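Local coordinates for protein RickCE (Rickettsia bellii, PDB 5HAM) that is a bacterial effector protease of the CE clan that probably acts as a deubiquitinase, cleaving ubiquitin from modified proteins, at residues H16-Q21 with F214-G219; K46-K51 with E89-L94; K182-T187 with N193-I198. One frame throughout, in Å; residues are numbered along the deposited sequence.

Contact 1: H16-Q21 with F214-G219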
loop_
_atom_site.group_PDB
_atom_site.type_symbol
_atom_site.label_atom_id
_atom_site.label_comp_id
_atom_site.label_asym_id
_atom_site.label_seq_id
_atom_site.Cartn_x
_atom_site.Cartn_y
_atom_site.Cartn_z
ATOM N N HIS A 16 -13.078 -3.245 6.714
ATOM C CA HIS A 16 -14.160 -3.777 7.555
ATOM C C HIS A 16 -13.753 -3.919 9.014
ATOM O O HIS A 16 -14.502 -3.558 9.923
ATOM C CB HIS A 16 -14.619 -5.150 7.059
ATOM C CG HIS A 16 -15.212 -5.132 5.690
ATOM N ND1 HIS A 16 -15.432 -6.277 4.952
ATOM C CD2 HIS A 16 -15.625 -4.100 4.913
ATOM C CE1 HIS A 16 -15.954 -5.952 3.787
ATOM N NE2 HIS A 16 -16.077 -4.642 3.734
ATOM N N LEU A 17 -12.576 -4.492 9.229
ATOM C CA LEU A 17 -12.040 -4.651 10.564
ATOM C C LEU A 17 -11.932 -3.302 11.273
ATOM O O LEU A 17 -12.270 -3.191 12.453
ATOM C CB LEU A 17 -10.682 -5.341 10.493
ATOM C CG LEU A 17 -10.867 -6.836 10.281
ATOM C CD1 LEU A 17 -9.573 -7.492 9.813
ATOM C CD2 LEU A 17 -11.378 -7.433 11.584
ATOM N N LEU A 18 -11.484 -2.282 10.546
ATOM C CA LEU A 18 -11.317 -0.956 11.129
ATOM C C LEU A 18 -12.661 -0.339 11.462
ATOM O O LEU A 18 -12.887 0.115 12.586
ATOM C CB LEU A 18 -10.545 -0.033 10.188
ATOM C CG LEU A 18 -9.031 -0.252 10.147
ATOM C CD1 LEU A 18 -8.422 0.570 9.025
ATOM C CD2 LEU A 18 -8.405 0.097 11.485
ATOM N N THR A 19 -13.543 -0.329 10.474
ATOM C CA THR A 19 -14.903 0.167 10.636
ATOM C C THR A 19 -15.658 -0.511 11.790
ATOM O O THR A 19 -16.362 0.148 12.553
ATOM C CB THR A 19 -15.675 0.009 9.320
ATOM O OG1 THR A 19 -15.120 0.911 8.360
ATOM C CG2 THR A 19 -17.142 0.326 9.501
ATOM N N ALA A 20 -15.482 -1.822 11.929
ATOM C CA ALA A 20 -16.150 -2.575 12.985
ATOM C C ALA A 20 -15.627 -2.232 14.381
ATOM O O ALA A 20 -16.348 -2.343 15.373
ATOM C CB ALA A 20 -16.023 -4.067 12.727
ATOM N N GLN A 21 -14.374 -1.809 14.461
ATOM C CA GLN A 21 -13.776 -1.553 15.756
ATOM C C GLN A 21 -13.564 -0.069 16.033
ATOM O O GLN A 21 -12.872 0.292 16.986
ATOM C CB GLN A 21 -12.460 -2.306 15.877
ATOM C CG GLN A 21 -12.629 -3.778 16.217
ATOM C CD GLN A 21 -11.296 -4.496 16.242
ATOM O OE1 GLN A 21 -10.718 -4.773 15.192
ATOM N NE2 GLN A 21 -10.788 -4.785 17.439
ATOM N N PHE A 214 -1.539 -6.442 11.714
ATOM C CA PHE A 214 -1.036 -5.349 12.549
ATOM C C PHE A 214 -1.445 -3.950 12.088
ATOM O O PHE A 214 -1.587 -3.036 12.911
ATOM C CB PHE A 214 0.480 -5.443 12.702
ATOM C CG PHE A 214 0.908 -6.470 13.694
ATOM C CD1 PHE A 214 0.947 -6.164 15.048
ATOM C CD2 PHE A 214 1.246 -7.755 13.277
ATOM C CE1 PHE A 214 1.325 -7.101 15.977
ATOM C CE2 PHE A 214 1.620 -8.710 14.199
ATOM C CZ PHE A 214 1.659 -8.381 15.562
ATOM N N THR A 215 -1.603 -3.770 10.778
ATOM C CA THR A 215 -2.158 -2.536 10.253
ATOM C C THR A 215 -3.474 -2.230 10.960
ATOM O O THR A 215 -3.718 -1.109 11.388
ATOM C CB THR A 215 -2.408 -2.644 8.737
ATOM O OG1 THR A 215 -1.157 -2.557 8.047
ATOM C CG2 THR A 215 -3.324 -1.519 8.251
ATOM N N VAL A 216 -4.309 -3.248 11.104
ATOM C CA VAL A 216 -5.604 -3.054 11.718
ATOM C C VAL A 216 -5.435 -2.717 13.192
ATOM O O VAL A 216 -6.002 -1.746 13.688
ATOM C CB VAL A 216 -6.495 -4.315 11.563
ATOM C CG1 VAL A 216 -7.739 -4.237 12.482
ATOM C CG2 VAL A 216 -6.873 -4.537 10.078
ATOM N N ASP A 217 -4.651 -3.523 13.891
ATOM C CA ASP A 217 -4.475 -3.315 15.317
ATOM C C ASP A 217 -3.788 -1.979 15.634
ATOM O O ASP A 217 -4.215 -1.260 16.546
ATOM C CB ASP A 217 -3.713 -4.476 15.934
ATOM C CG ASP A 217 -3.919 -4.565 17.436
ATOM O OD1 ASP A 217 -4.976 -5.086 17.863
ATOM O OD2 ASP A 217 -3.018 -4.123 18.184
ATOM N N ASN A 218 -2.748 -1.643 14.877
ATOM C CA ASN A 218 -2.048 -0.367 15.073
ATOM C C ASN A 218 -2.968 0.818 14.810
ATOM O O ASN A 218 -3.030 1.745 15.616
ATOM C CB ASN A 218 -0.787 -0.258 14.200
ATOM C CG ASN A 218 0.241 -1.318 14.537
ATOM O OD1 ASN A 218 0.280 -1.813 15.663
ATOM N ND2 ASN A 218 1.082 -1.672 13.569
ATOM N N GLY A 219 -3.696 0.777 13.696
ATOM C CA GLY A 219 -4.585 1.870 13.326
ATOM C C GLY A 219 -5.615 2.143 14.401
ATOM O O GLY A 219 -5.792 3.276 14.838
#
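V216 meets L17, L18 and Q21 where the last turn of helix 11-20 lies against helix 211-223. Followed outward from CB, both methyls of the valine meet L17 CB, and each has a further partner of its own. CG1 stands anti to the backbone N (chi1 167°), which turns it to the first helix, and there it reaches L17 CB at 3.7 Å. The same V216 CG1 also comes within 4.1 Å of Q21 OE1, a van der Waals approach and not a polar bond. The other branch, V216 CG2, touches the leucine at two levels: 3.9 Å to L17 CB, and 4.0 Å to L17 CD1 at the end of that side chain. The valine fork and the L17 side chain cross at about a right angle, one methyl pressed to the leucine's root and the other also meeting its tip.

L18 works differently. It passes beside the valine and lays CD2 3.7 Å from the backbone carbonyl V216 O, so a methyl packs on the helix main chain itself. The CA atoms of L18 and V216 are 6.1 Å apart, a close approach for two helices, and no hydrogen bond joins the segments. L17 also touches H246, while L18 and Q21 touch I220 one turn further along; Q21 O accepts a bond from K224 NZ.

T215, next to V216, packs on W147 and V149 of strand 147-155, so helix 211-223 meets the sheet with one side and helix 11-20 with an adjacent one. A helix packed on the central sheet is consistent with the core of CE-clan cysteine peptidases.

Contact 2: K46-K51 with E89-L94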
loop_
_atom_site.group_PDB
_atom_site.type_symbol
_atom_site.label_atom_id
_atom_site.label_comp_id
_atom_site.label_asym_id
_atom_site.label_seq_id
_atom_site.Cartn_x
_atom_site.Cartn_y
_atom_site.Cartn_z
ATOM N N LYS A 46 9.890 2.679 -23.578
ATOM C CA LYS A 46 10.328 2.357 -24.940
ATOM C C LYS A 46 9.713 1.046 -25.432
ATOM O O LYS A 46 9.639 0.804 -26.633
ATOM C CB LYS A 46 11.854 2.350 -25.061
ATOM C CG LYS A 46 12.450 3.713 -24.779
ATOM C CD LYS A 46 13.905 3.804 -25.163
ATOM C CE LYS A 46 14.378 5.259 -25.144
ATOM N NZ LYS A 46 15.709 5.458 -25.801
ATOM N N ASP A 47 9.232 0.228 -24.500
ATOM C CA ASP A 47 8.488 -0.977 -24.843
ATOM C C ASP A 47 7.231 -0.594 -25.614
ATOM O O ASP A 47 6.680 -1.413 -26.355
ATOM C CB ASP A 47 8.065 -1.738 -23.579
ATOM C CG ASP A 47 9.195 -2.555 -22.964
ATOM O OD1 ASP A 47 10.371 -2.398 -23.364
ATOM O OD2 ASP A 47 8.890 -3.359 -22.057
ATOM N N TYR A 48 6.758 0.638 -25.400
ATOM C CA TYR A 48 5.576 1.137 -26.091
ATOM C C TYR A 48 5.897 2.096 -27.248
ATOM O O TYR A 48 5.140 2.173 -28.209
ATOM C CB TYR A 48 4.637 1.820 -25.101
ATOM C CG TYR A 48 4.333 1.009 -23.853
ATOM C CD1 TYR A 48 3.370 0.004 -23.863
ATOM C CD2 TYR A 48 4.995 1.265 -22.663
ATOM C CE1 TYR A 48 3.085 -0.715 -22.743
ATOM C CE2 TYR A 48 4.717 0.544 -21.532
ATOM C CZ TYR A 48 3.757 -0.443 -21.574
ATOM O OH TYR A 48 3.477 -1.163 -20.438
ATOM N N THR A 49 7.015 2.817 -27.160
ATOM C CA THR A 49 7.290 3.910 -28.097
ATOM C C THR A 49 8.344 3.611 -29.157
ATOM O O THR A 49 8.384 4.286 -30.187
ATOM C CB THR A 49 7.708 5.213 -27.358
ATOM O OG1 THR A 49 8.903 4.980 -26.604
ATOM C CG2 THR A 49 6.610 5.696 -26.416
ATOM N N ALA A 50 9.207 2.629 -28.902
ATOM C CA ALA A 50 10.257 2.269 -29.854
ATOM C C ALA A 50 9.680 1.691 -31.131
ATOM O O ALA A 50 8.756 0.873 -31.116
ATOM C CB ALA A 50 11.256 1.296 -29.246
ATOM N N LYS A 51 10.228 2.150 -32.244
ATOM C CA LYS A 51 9.779 1.741 -33.555
ATOM C C LYS A 51 11.013 1.325 -34.351
ATOM O O LYS A 51 12.149 1.583 -33.924
ATOM C CB LYS A 51 9.042 2.907 -34.210
ATOM C CG LYS A 51 7.984 3.471 -33.294
ATOM C CD LYS A 51 7.095 4.498 -33.951
ATOM C CE LYS A 51 5.922 4.813 -33.030
ATOM N NZ LYS A 51 6.343 5.231 -31.658
ATOM N N GLU A 89 7.083 -9.548 -24.607
ATOM C CA GLU A 89 7.144 -9.991 -25.982
ATOM C C GLU A 89 5.808 -9.713 -26.680
ATOM O O GLU A 89 5.792 -9.285 -27.825
ATOM C CB GLU A 89 7.516 -11.469 -26.080
ATOM C CG GLU A 89 7.773 -11.917 -27.510
ATOM C CD GLU A 89 8.079 -13.401 -27.636
ATOM O OE1 GLU A 89 7.766 -14.168 -26.693
ATOM O OE2 GLU A 89 8.623 -13.798 -28.695
ATOM N N GLU A 90 4.696 -9.935 -25.983
ATOM C CA GLU A 90 3.379 -9.731 -26.577
ATOM C C GLU A 90 3.169 -8.266 -26.903
ATOM O O GLU A 90 2.630 -7.923 -27.956
ATOM C CB GLU A 90 2.253 -10.197 -25.648
ATOM C CG GLU A 90 2.224 -11.680 -25.340
ATOM C CD GLU A 90 1.890 -12.556 -26.531
ATOM O OE1 GLU A 90 1.647 -12.039 -27.647
ATOM O OE2 GLU A 90 1.869 -13.791 -26.344
ATOM N N ILE A 91 3.589 -7.411 -25.986
ATOM C CA ILE A 91 3.444 -5.979 -26.164
ATOM C C ILE A 91 4.229 -5.503 -27.375
ATOM O O ILE A 91 3.722 -4.732 -28.183
ATOM C CB ILE A 91 3.863 -5.216 -24.891
ATOM C CG1 ILE A 91 2.728 -5.283 -23.861
ATOM C CG2 ILE A 91 4.156 -3.761 -25.189
ATOM C CD1 ILE A 91 3.148 -4.883 -22.456
ATOM N N LEU A 92 5.450 -5.997 -27.525
ATOM C CA LEU A 92 6.290 -5.560 -28.629
ATOM C C LEU A 92 5.760 -6.035 -29.969
ATOM O O LEU A 92 6.082 -5.453 -31.002
ATOM C CB LEU A 92 7.731 -6.018 -28.429
ATOM C CG LEU A 92 8.377 -5.261 -27.274
ATOM C CD1 LEU A 92 9.446 -6.110 -26.627
ATOM C CD2 LEU A 92 8.941 -3.940 -27.783
ATOM N N LYS A 93 4.946 -7.083 -29.945
ATOM C CA LYS A 93 4.315 -7.594 -31.165
ATOM C C LYS A 93 3.076 -6.801 -31.625
ATOM O O LYS A 93 2.631 -6.965 -32.749
ATOM C CB LYS A 93 3.923 -9.062 -30.996
ATOM C CG LYS A 93 5.043 -10.072 -31.130
ATOM C CD LYS A 93 4.472 -11.472 -30.836
ATOM C CE LYS A 93 5.511 -12.591 -30.930
ATOM N NZ LYS A 93 5.029 -13.839 -30.250
ATOM N N LEU A 94 2.517 -5.966 -30.762
ATOM C CA LEU A 94 1.359 -5.161 -31.125
ATOM C C LEU A 94 1.670 -4.069 -32.146
ATOM O O LEU A 94 2.822 -3.733 -32.374
ATOM C CB LEU A 94 0.764 -4.507 -29.869
ATOM C CG LEU A 94 0.278 -5.485 -28.796
ATOM C CD1 LEU A 94 -0.038 -4.744 -27.514
ATOM C CD2 LEU A 94 -0.931 -6.249 -29.333
#
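I91 is the first residue of segment 89-94 to touch segment 46-51, and it does so with both ends of its branched side chain. CG2, anti to the backbone N, sits 3.6 Å from the carbonyl oxygen D47 O. The same I91 CG2 also lies 4.1 Å from both Y48 CD1 and Y48 CE1, while I91 CD1 comes within 4.2 Å of Y48 CE1, so the isoleucine meets the CD1-CE1 part of the phenol ring obliquely. Next in sequence, L92 approaches the same carbonyl: its CD2 is 3.7 Å from D47 O, with D47 CA also close at 4.2 Å. Two neighbouring residues thus each bring a methyl to one peptide oxygen. The polar need of that buried oxygen is met from a third helix, by a hydrogen bond from R99 NE; the D47 carboxylate forms a salt bridge with R88.

L94, which closes the segment, turns to R99 and L102. Helix 42-49 thus ends against the C-terminal end of helix 75-93; D47 and L92 also touch helix 52-69, and Y48 and L94 pack on helix 96-130, which makes the contact a junction of four helices.

Contact 3: K182-T187 with N193-I198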
loop_
_atom_site.group_PDB
_atom_site.type_symbol
_atom_site.label_atom_id
_atom_site.label_comp_id
_atom_site.label_asym_id
_atom_site.label_seq_id
_atom_site.Cartn_x
_atom_site.Cartn_y
_atom_site.Cartn_z
ATOM N N LYS A 182 7.067 12.165 0.632
ATOM C CA LYS A 182 6.919 13.012 -0.550
ATOM C C LYS A 182 5.445 13.326 -0.819
ATOM O O LYS A 182 5.105 14.433 -1.246
ATOM C CB LYS A 182 7.537 12.368 -1.802
ATOM C CG LYS A 182 9.065 12.257 -1.796
ATOM C CD LYS A 182 9.737 13.353 -0.975
ATOM C CE LYS A 182 11.251 13.118 -0.828
ATOM N NZ LYS A 182 11.861 14.014 0.210
ATOM N N LEU A 183 4.572 12.350 -0.582
ATOM C CA LEU A 183 3.147 12.570 -0.784
ATOM C C LEU A 183 2.630 13.549 0.254
ATOM O O LEU A 183 1.912 14.484 -0.071
ATOM C CB LEU A 183 2.371 11.264 -0.683
ATOM C CG LEU A 183 0.848 11.403 -0.754
ATOM C CD1 LEU A 183 0.400 11.950 -2.123
ATOM C CD2 LEU A 183 0.202 10.059 -0.454
ATOM N N ILE A 184 3.014 13.330 1.503
ATOM C CA ILE A 184 2.530 14.161 2.600
ATOM C C ILE A 184 2.913 15.609 2.348
ATOM O O ILE A 184 2.085 16.517 2.457
ATOM C CB ILE A 184 3.087 13.689 3.957
ATOM C CG1 ILE A 184 2.506 12.320 4.331
ATOM C CG2 ILE A 184 2.809 14.717 5.044
ATOM C CD1 ILE A 184 3.100 11.723 5.603
ATOM N N ASP A 185 4.162 15.825 1.967
ATOM C CA ASP A 185 4.608 17.190 1.700
ATOM C C ASP A 185 3.982 17.796 0.433
ATOM O O ASP A 185 3.691 18.982 0.398
ATOM C CB ASP A 185 6.133 17.303 1.666
ATOM C CG ASP A 185 6.591 18.753 1.561
ATOM O OD1 ASP A 185 6.612 19.458 2.595
ATOM O OD2 ASP A 185 6.897 19.202 0.438
ATOM N N LYS A 186 3.762 16.987 -0.598
ATOM C CA LYS A 186 3.066 17.483 -1.780
ATOM C C LYS A 186 1.659 17.939 -1.420
ATOM O O LYS A 186 1.189 18.960 -1.910
ATOM C CB LYS A 186 3.001 16.417 -2.875
ATOM C CG LYS A 186 2.367 16.897 -4.181
ATOM C CD LYS A 186 2.929 16.127 -5.381
ATOM C CE LYS A 186 2.639 16.818 -6.714
ATOM N NZ LYS A 186 1.345 16.397 -7.338
ATOM N N THR A 187 0.999 17.187 -0.544
ATOM C CA THR A 187 -0.401 17.433 -0.223
ATOM C C THR A 187 -0.603 18.504 0.855
ATOM O O THR A 187 -1.499 19.346 0.750
ATOM C CB THR A 187 -1.082 16.127 0.250
ATOM O OG1 THR A 187 -0.903 15.104 -0.740
ATOM C CG2 THR A 187 -2.568 16.346 0.488
ATOM N N ASN A 193 0.907 25.460 9.331
ATOM C CA ASN A 193 1.889 24.692 10.079
ATOM C C ASN A 193 2.182 23.369 9.397
ATOM O O ASN A 193 1.266 22.614 9.074
ATOM C CB ASN A 193 1.403 24.451 11.500
ATOM C CG ASN A 193 1.346 25.725 12.310
ATOM O OD1 ASN A 193 2.256 26.553 12.241
ATOM N ND2 ASN A 193 0.270 25.899 13.074
ATOM N N LYS A 194 3.460 23.094 9.167
ATOM C CA LYS A 194 3.845 21.848 8.528
ATOM C C LYS A 194 3.322 20.690 9.363
ATOM O O LYS A 194 3.292 20.763 10.594
ATOM C CB LYS A 194 5.362 21.764 8.355
ATOM N N PRO A 195 2.859 19.633 8.689
ATOM C CA PRO A 195 2.365 18.452 9.396
ATOM C C PRO A 195 3.494 17.853 10.198
ATOM O O PRO A 195 4.590 17.699 9.669
ATOM C CB PRO A 195 1.998 17.487 8.260
ATOM C CG PRO A 195 1.904 18.320 7.040
ATOM C CD PRO A 195 2.835 19.465 7.228
ATOM N N ILE A 196 3.232 17.525 11.452
ATOM C CA ILE A 196 4.199 16.800 12.256
ATOM C C ILE A 196 4.052 15.301 12.025
ATOM O O ILE A 196 2.954 14.747 12.083
ATOM C CB ILE A 196 3.998 17.096 13.734
ATOM C CG1 ILE A 196 4.497 18.492 14.048
ATOM C CG2 ILE A 196 4.728 16.070 14.584
ATOM C CD1 ILE A 196 3.989 19.018 15.368
ATOM N N ILE A 197 5.167 14.647 11.749
ATOM C CA ILE A 197 5.167 13.221 11.507
ATOM C C ILE A 197 5.787 12.451 12.668
ATOM O O ILE A 197 6.913 12.719 13.091
ATOM C CB ILE A 197 5.902 12.902 10.207
ATOM C CG1 ILE A 197 5.075 13.419 9.028
ATOM C CG2 ILE A 197 6.202 11.400 10.092
ATOM C CD1 ILE A 197 5.704 13.145 7.698
ATOM N N ILE A 198 5.021 11.512 13.200
ATOM C CA ILE A 198 5.517 10.615 14.227
ATOM C C ILE A 198 5.602 9.205 13.658
ATOM O O ILE A 198 4.589 8.612 13.290
ATOM C CB ILE A 198 4.610 10.625 15.459
ATOM C CG1 ILE A 198 4.589 12.026 16.088
ATOM C CG2 ILE A 198 5.091 9.598 16.464
ATOM C CD1 ILE A 198 3.424 12.239 17.045
#
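The pyrrolidine ring of P195 is the one ring in this contact, and it meets I184 through its CG corner: P195 CG lies 4.2 Å from I184 CG2. The proline CB points to the helix, and the ring is puckered, so it offers a corner and not a flat face. No aromatic ring or planar side chain meets another across this contact; the planar group with a defined geometry is the L183 peptide carbonyl, inside the helix. L183 O accepts two donors from T187: its backbone N at 2.9 Å and its hydroxyl OG1 at 3.0 Å. The hydroxyl stands above the carbonyl plane, 38° out of it, with a C=O to donor angle of 141°, and so adds a second grip to the helical bond.

I184 carries the helix side of the contact and uses both branches. CG2, anti to the backbone N, takes the proline. The longer arm, with CG1 beside the backbone N (chi1 -68°) and extended beyond it, runs out to meet I197. The two isoleucines reach toward each other tip to tip, I184 CD1 standing 3.6 Å from I197 CD1. No hydrogen bond crosses between the segments, so the join is purely apolar, and the nearest CA atoms, those of I184 and P195, remain 8.0 Å apart.

P195 and I197 send their CB bonds to the helix, whereas I196 and I198 do not, the alternation expected of an extended chain. I196 and I198 also carry the backbone bonds to I161, L163 and F165 of strand 160-166. Helix 175-188, the connection of this beta-alpha-beta unit, packs on its two parallel strands through I184, which also touches L163, and on helix 96-130 through L183, K186 and T187.

Contact 1 brackets the other two in sequence: 16-21 comes first, 214-219 last, and contact 2 closes before contact 3 opens. Contacts 1 and 3 both belong to the part built on the five-stranded mixed sheet, with centres about 23 Å apart; strand 196-199 of contact 3 is followed by helix 211-223 of contact 1. Contact 2 lies on the opposite side of the chain's centre from contact 1, its centre about 43 Å from that of contact 1 and 39 Å from that of contact 3, in an all-helical part. None of the three contacts touches another; helix 96-130 runs from the helical part to the sheet-containing part, packing beside contacts 2 and 3.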